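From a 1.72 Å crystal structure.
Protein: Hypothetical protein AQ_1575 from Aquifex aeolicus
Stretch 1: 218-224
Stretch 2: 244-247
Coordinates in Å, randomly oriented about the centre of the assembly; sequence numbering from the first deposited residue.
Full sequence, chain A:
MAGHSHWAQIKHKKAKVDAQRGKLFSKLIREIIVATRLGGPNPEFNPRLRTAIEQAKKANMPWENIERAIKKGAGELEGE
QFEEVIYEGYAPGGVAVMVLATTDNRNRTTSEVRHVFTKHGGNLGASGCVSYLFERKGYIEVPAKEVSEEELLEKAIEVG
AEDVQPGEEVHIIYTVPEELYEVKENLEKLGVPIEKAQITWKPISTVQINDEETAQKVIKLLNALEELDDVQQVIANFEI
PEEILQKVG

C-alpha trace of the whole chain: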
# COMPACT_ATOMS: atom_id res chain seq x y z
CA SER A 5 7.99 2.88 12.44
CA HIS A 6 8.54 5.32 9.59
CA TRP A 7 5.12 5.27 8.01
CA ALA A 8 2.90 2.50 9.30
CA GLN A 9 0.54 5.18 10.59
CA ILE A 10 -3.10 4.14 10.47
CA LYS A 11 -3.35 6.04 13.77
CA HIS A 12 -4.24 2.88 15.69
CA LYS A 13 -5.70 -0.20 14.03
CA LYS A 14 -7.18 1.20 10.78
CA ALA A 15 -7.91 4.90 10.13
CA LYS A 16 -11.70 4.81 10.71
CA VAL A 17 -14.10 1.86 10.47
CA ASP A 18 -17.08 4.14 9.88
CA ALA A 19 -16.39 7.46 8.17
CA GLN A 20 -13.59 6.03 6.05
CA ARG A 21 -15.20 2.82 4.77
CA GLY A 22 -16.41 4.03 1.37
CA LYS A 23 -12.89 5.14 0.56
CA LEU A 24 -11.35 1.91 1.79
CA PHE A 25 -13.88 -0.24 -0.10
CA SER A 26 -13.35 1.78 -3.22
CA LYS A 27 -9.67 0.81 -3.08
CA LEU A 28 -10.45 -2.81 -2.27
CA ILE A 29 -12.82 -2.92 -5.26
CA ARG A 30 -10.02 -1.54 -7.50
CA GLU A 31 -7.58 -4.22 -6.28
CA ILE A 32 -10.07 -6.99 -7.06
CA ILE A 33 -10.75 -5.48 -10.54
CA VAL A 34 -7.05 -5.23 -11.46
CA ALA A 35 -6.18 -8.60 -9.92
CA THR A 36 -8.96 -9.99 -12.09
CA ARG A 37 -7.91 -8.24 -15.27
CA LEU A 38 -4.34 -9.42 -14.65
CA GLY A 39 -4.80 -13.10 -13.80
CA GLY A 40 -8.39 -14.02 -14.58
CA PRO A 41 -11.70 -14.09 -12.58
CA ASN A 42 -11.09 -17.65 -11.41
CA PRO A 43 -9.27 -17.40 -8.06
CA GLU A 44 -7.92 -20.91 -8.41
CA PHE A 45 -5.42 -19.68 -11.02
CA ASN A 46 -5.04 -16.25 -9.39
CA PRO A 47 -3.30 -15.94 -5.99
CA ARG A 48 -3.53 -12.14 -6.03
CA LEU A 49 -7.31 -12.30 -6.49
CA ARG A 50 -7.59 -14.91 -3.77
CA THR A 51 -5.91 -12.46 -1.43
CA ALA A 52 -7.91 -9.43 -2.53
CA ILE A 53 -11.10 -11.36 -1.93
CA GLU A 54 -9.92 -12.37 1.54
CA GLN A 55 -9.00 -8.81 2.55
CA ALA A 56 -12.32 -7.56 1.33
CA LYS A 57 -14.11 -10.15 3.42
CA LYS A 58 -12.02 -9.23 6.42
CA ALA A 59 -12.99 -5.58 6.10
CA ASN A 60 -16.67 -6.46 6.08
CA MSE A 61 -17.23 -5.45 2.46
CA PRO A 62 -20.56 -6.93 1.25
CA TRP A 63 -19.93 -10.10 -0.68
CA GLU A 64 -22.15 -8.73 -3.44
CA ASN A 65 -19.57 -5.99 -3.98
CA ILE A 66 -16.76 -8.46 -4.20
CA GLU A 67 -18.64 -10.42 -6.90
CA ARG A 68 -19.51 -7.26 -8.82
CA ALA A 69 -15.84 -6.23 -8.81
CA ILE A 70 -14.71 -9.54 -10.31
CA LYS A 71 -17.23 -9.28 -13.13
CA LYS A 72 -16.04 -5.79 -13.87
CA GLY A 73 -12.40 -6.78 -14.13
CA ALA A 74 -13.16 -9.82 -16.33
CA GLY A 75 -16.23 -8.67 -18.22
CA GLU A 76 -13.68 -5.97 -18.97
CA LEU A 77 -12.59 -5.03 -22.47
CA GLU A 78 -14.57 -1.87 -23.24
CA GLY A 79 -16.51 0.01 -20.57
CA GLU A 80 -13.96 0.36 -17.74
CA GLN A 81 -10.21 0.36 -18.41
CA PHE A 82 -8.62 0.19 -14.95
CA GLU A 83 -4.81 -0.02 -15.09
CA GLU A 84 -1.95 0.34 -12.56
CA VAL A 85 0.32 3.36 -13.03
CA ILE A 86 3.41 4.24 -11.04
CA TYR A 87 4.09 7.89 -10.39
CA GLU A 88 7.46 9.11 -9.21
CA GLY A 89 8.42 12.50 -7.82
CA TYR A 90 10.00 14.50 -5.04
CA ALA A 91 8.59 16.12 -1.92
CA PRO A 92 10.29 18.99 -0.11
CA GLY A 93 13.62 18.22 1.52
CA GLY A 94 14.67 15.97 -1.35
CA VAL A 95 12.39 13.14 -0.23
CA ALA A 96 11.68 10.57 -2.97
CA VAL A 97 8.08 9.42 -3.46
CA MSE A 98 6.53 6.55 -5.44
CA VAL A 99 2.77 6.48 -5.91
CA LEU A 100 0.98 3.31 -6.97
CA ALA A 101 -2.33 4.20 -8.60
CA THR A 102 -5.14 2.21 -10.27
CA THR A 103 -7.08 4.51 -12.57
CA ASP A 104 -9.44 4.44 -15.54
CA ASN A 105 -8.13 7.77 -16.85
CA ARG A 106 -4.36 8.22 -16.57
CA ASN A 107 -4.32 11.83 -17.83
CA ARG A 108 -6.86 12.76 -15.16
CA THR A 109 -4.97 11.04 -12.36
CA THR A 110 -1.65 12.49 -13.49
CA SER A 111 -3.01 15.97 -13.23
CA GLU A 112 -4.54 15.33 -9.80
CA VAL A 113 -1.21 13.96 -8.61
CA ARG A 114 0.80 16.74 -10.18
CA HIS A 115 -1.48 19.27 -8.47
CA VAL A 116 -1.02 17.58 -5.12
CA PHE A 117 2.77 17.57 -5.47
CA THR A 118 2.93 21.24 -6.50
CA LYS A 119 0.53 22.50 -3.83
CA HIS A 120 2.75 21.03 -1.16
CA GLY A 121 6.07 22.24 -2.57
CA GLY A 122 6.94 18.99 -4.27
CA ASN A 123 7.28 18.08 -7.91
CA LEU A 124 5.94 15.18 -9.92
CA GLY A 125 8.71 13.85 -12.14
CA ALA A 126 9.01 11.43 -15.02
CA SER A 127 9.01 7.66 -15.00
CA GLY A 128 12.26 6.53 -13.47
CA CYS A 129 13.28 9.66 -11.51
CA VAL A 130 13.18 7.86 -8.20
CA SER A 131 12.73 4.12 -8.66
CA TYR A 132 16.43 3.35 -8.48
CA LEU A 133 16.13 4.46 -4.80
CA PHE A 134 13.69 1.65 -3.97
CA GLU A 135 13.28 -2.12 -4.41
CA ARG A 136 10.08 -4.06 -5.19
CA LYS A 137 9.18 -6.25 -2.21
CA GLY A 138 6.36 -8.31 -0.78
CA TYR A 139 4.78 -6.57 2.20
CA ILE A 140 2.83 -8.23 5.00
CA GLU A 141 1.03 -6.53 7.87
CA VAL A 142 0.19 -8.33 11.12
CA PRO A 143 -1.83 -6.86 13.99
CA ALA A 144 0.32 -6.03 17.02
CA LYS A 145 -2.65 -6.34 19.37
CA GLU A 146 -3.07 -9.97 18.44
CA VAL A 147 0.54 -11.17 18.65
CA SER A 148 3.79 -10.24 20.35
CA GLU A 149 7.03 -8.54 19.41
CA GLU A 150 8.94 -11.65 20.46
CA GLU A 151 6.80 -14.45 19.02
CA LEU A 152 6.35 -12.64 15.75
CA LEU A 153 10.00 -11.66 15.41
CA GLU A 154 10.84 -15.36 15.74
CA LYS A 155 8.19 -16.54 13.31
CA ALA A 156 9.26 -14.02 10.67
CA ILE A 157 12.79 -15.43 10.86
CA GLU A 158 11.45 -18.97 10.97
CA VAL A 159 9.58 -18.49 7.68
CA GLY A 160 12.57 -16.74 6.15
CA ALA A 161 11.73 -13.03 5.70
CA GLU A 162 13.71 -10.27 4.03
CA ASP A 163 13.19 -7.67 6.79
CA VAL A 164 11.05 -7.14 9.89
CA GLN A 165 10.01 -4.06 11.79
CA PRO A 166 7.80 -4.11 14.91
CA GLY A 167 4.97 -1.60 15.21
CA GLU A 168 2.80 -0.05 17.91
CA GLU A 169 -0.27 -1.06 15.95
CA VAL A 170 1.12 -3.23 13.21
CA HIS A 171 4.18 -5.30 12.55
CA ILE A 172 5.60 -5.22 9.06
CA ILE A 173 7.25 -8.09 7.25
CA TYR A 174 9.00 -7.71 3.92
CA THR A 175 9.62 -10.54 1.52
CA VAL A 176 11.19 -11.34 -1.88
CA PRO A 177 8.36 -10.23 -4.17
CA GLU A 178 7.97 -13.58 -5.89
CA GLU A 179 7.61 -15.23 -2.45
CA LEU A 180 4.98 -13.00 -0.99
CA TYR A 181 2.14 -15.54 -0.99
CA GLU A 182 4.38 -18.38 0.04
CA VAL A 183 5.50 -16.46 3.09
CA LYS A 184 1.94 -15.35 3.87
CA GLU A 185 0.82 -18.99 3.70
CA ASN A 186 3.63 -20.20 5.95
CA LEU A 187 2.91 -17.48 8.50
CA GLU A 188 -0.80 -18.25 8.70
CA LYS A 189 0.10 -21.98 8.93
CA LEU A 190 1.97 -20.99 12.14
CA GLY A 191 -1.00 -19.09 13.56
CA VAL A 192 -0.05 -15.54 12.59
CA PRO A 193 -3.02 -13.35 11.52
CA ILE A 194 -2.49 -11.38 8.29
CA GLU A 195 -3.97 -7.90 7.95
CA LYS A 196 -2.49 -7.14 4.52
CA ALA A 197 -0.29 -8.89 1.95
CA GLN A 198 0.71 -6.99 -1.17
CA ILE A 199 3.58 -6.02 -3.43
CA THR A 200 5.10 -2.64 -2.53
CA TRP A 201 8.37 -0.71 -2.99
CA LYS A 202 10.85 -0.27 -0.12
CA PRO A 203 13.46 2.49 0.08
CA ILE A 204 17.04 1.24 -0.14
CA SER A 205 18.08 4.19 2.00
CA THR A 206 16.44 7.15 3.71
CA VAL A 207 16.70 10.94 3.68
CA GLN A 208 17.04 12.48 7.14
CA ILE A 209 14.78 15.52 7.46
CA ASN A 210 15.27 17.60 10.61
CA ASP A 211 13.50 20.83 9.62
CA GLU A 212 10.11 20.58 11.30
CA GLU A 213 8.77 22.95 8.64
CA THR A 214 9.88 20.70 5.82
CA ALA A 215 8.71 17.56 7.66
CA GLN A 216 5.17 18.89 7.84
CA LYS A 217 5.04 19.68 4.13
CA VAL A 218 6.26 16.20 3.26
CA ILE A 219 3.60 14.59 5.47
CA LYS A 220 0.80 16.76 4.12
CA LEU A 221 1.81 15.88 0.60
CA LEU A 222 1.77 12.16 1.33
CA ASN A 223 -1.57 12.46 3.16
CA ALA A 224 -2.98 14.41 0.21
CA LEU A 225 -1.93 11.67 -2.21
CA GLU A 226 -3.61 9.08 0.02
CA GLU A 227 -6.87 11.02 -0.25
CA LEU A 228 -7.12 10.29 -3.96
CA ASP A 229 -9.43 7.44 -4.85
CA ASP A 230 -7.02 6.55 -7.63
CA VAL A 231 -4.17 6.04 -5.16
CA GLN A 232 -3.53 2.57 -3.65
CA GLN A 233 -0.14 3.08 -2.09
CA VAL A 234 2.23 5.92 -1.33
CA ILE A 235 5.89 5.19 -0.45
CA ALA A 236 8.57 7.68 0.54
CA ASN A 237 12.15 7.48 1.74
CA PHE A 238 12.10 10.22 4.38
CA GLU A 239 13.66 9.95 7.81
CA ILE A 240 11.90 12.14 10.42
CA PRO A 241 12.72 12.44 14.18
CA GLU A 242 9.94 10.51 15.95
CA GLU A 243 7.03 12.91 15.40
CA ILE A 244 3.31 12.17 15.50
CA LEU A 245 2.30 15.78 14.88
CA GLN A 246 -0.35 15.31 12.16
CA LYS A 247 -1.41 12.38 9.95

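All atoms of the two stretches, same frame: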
# COMPACT_ATOMS: atom_id res chain seq x y z
N VAL A 218 6.14 17.56 3.78
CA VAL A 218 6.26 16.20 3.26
C VAL A 218 5.05 15.37 3.66
O VAL A 218 4.41 14.75 2.81
CB VAL A 218 7.49 15.50 3.82
CG1 VAL A 218 7.57 14.06 3.28
CG2 VAL A 218 8.72 16.29 3.45
N ILE A 219 4.74 15.36 4.96
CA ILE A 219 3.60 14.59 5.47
C ILE A 219 2.27 15.02 4.89
O ILE A 219 1.42 14.19 4.61
CB ILE A 219 3.53 14.66 7.04
CG1 ILE A 219 4.78 14.03 7.65
CG2 ILE A 219 2.30 13.96 7.54
CD1 ILE A 219 4.83 14.09 9.16
N LYS A 220 2.06 16.32 4.70
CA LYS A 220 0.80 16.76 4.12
C LYS A 220 0.69 16.30 2.67
O LYS A 220 -0.39 15.95 2.19
CB LYS A 220 0.69 18.28 4.19
CG LYS A 220 0.32 18.80 5.58
CD LYS A 220 0.02 20.30 5.54
CE LYS A 220 -0.48 20.80 6.89
NZ LYS A 220 0.48 20.46 7.98
N LEU A 221 1.81 16.30 1.98
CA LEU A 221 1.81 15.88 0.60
C LEU A 221 1.39 14.42 0.51
O LEU A 221 0.49 14.08 -0.25
CB LEU A 221 3.22 16.07 0.01
CG LEU A 221 3.30 16.36 -1.47
CD1 LEU A 221 4.73 16.78 -1.82
CD2 LEU A 221 2.87 15.13 -2.26
N LEU A 222 2.05 13.58 1.31
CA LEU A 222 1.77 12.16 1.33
C LEU A 222 0.31 11.90 1.70
O LEU A 222 -0.35 11.08 1.09
CB LEU A 222 2.71 11.44 2.30
CG LEU A 222 4.22 11.59 2.02
CD1 LEU A 222 5.02 10.61 2.86
CD2 LEU A 222 4.46 11.32 0.49
N ASN A 223 -0.17 12.61 2.73
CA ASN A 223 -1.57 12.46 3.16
C ASN A 223 -2.52 12.86 2.04
O ASN A 223 -3.56 12.24 1.85
CB ASN A 223 -1.87 13.39 4.34
CG ASN A 223 -1.26 12.92 5.63
OD1 ASN A 223 -1.12 13.71 6.58
ND2 ASN A 223 -0.90 11.65 5.70
N ALA A 224 -2.15 13.91 1.30
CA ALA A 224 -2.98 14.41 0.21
C ALA A 224 -3.04 13.35 -0.89
O ALA A 224 -4.10 13.10 -1.48
CB ALA A 224 -2.43 15.74 -0.30
N ILE A 244 4.65 12.63 15.81
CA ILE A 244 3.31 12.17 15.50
C ILE A 244 2.47 13.35 15.03
O ILE A 244 1.40 13.17 14.45
CB ILE A 244 2.65 11.47 16.73
CG1 ILE A 244 1.13 11.60 16.69
CG2 ILE A 244 3.22 12.05 18.02
CD1 ILE A 244 0.41 10.38 16.14
N LEU A 245 2.98 14.56 15.28
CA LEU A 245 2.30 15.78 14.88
C LEU A 245 1.73 15.63 13.47
O LEU A 245 2.47 15.64 12.49
CB LEU A 245 3.26 16.98 14.91
CG LEU A 245 3.95 17.32 16.24
CD1 LEU A 245 2.91 17.53 17.33
CD2 LEU A 245 4.91 16.21 16.63
N GLN A 246 0.41 15.47 13.40
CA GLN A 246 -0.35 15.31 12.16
C GLN A 246 -0.50 13.87 11.67
O GLN A 246 -0.01 12.94 12.31
CB GLN A 246 0.25 16.17 11.04
CG GLN A 246 -0.78 17.07 10.37
CD GLN A 246 -0.72 16.97 8.86
OE1 GLN A 246 -0.63 15.88 8.30
NE2 GLN A 246 -0.80 18.11 8.19
N LYS A 247 -1.17 13.70 10.54
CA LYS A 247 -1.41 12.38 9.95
C LYS A 247 -0.10 11.74 9.51
O LYS A 247 0.97 12.28 9.85
CB LYS A 247 -2.34 12.48 8.74
CG LYS A 247 -3.63 13.27 8.95
CD LYS A 247 -4.37 13.45 7.62
CE LYS A 247 -5.54 14.42 7.74
NZ LYS A 247 -6.21 14.66 6.44

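One helical stretch, 218-224, meets an irregular tail, 244-247, that approaches one side of the helix, its CA atoms coming nearest at K247. The helix is held by its own i to i+4 bonds, among them N223 N to I219 O (2.9 Å) and A224 N to K220 O (2.8 Å), so I219 and N223, one turn apart, face the tail, and the end of K220, beside I219, reaches in. Along stretch 2, I244 directs its CA-to-CB bond away and makes no contact. L245 touches the helix through its backbone: its carbonyl O lies 4.4 Å from I219 CD1, a loose contact, while the leucine side chain leads away. Q246 points toward the helix and loses the most surface of any residue here. Its side chain reaches the group formed by I219, K220 and N223, lying beside the I219 CG2 methyl. The K220 side chain, t at chi2 and chi3 and turned p at chi4, brings its charged end to this amide; the orientation of the Q246 and N223 amides is uncertain, so the polar pairings remain open. K247 brings the backbones nearest, its CA 6.8 Å from N223 CA, and its carbonyl O sits 3.2 Å from I219 CG2. Its lysine end leads away. Q246 and K247 are poorly ordered, so their fine detail warrants caution. The contact is small, burying 268 Å² in total.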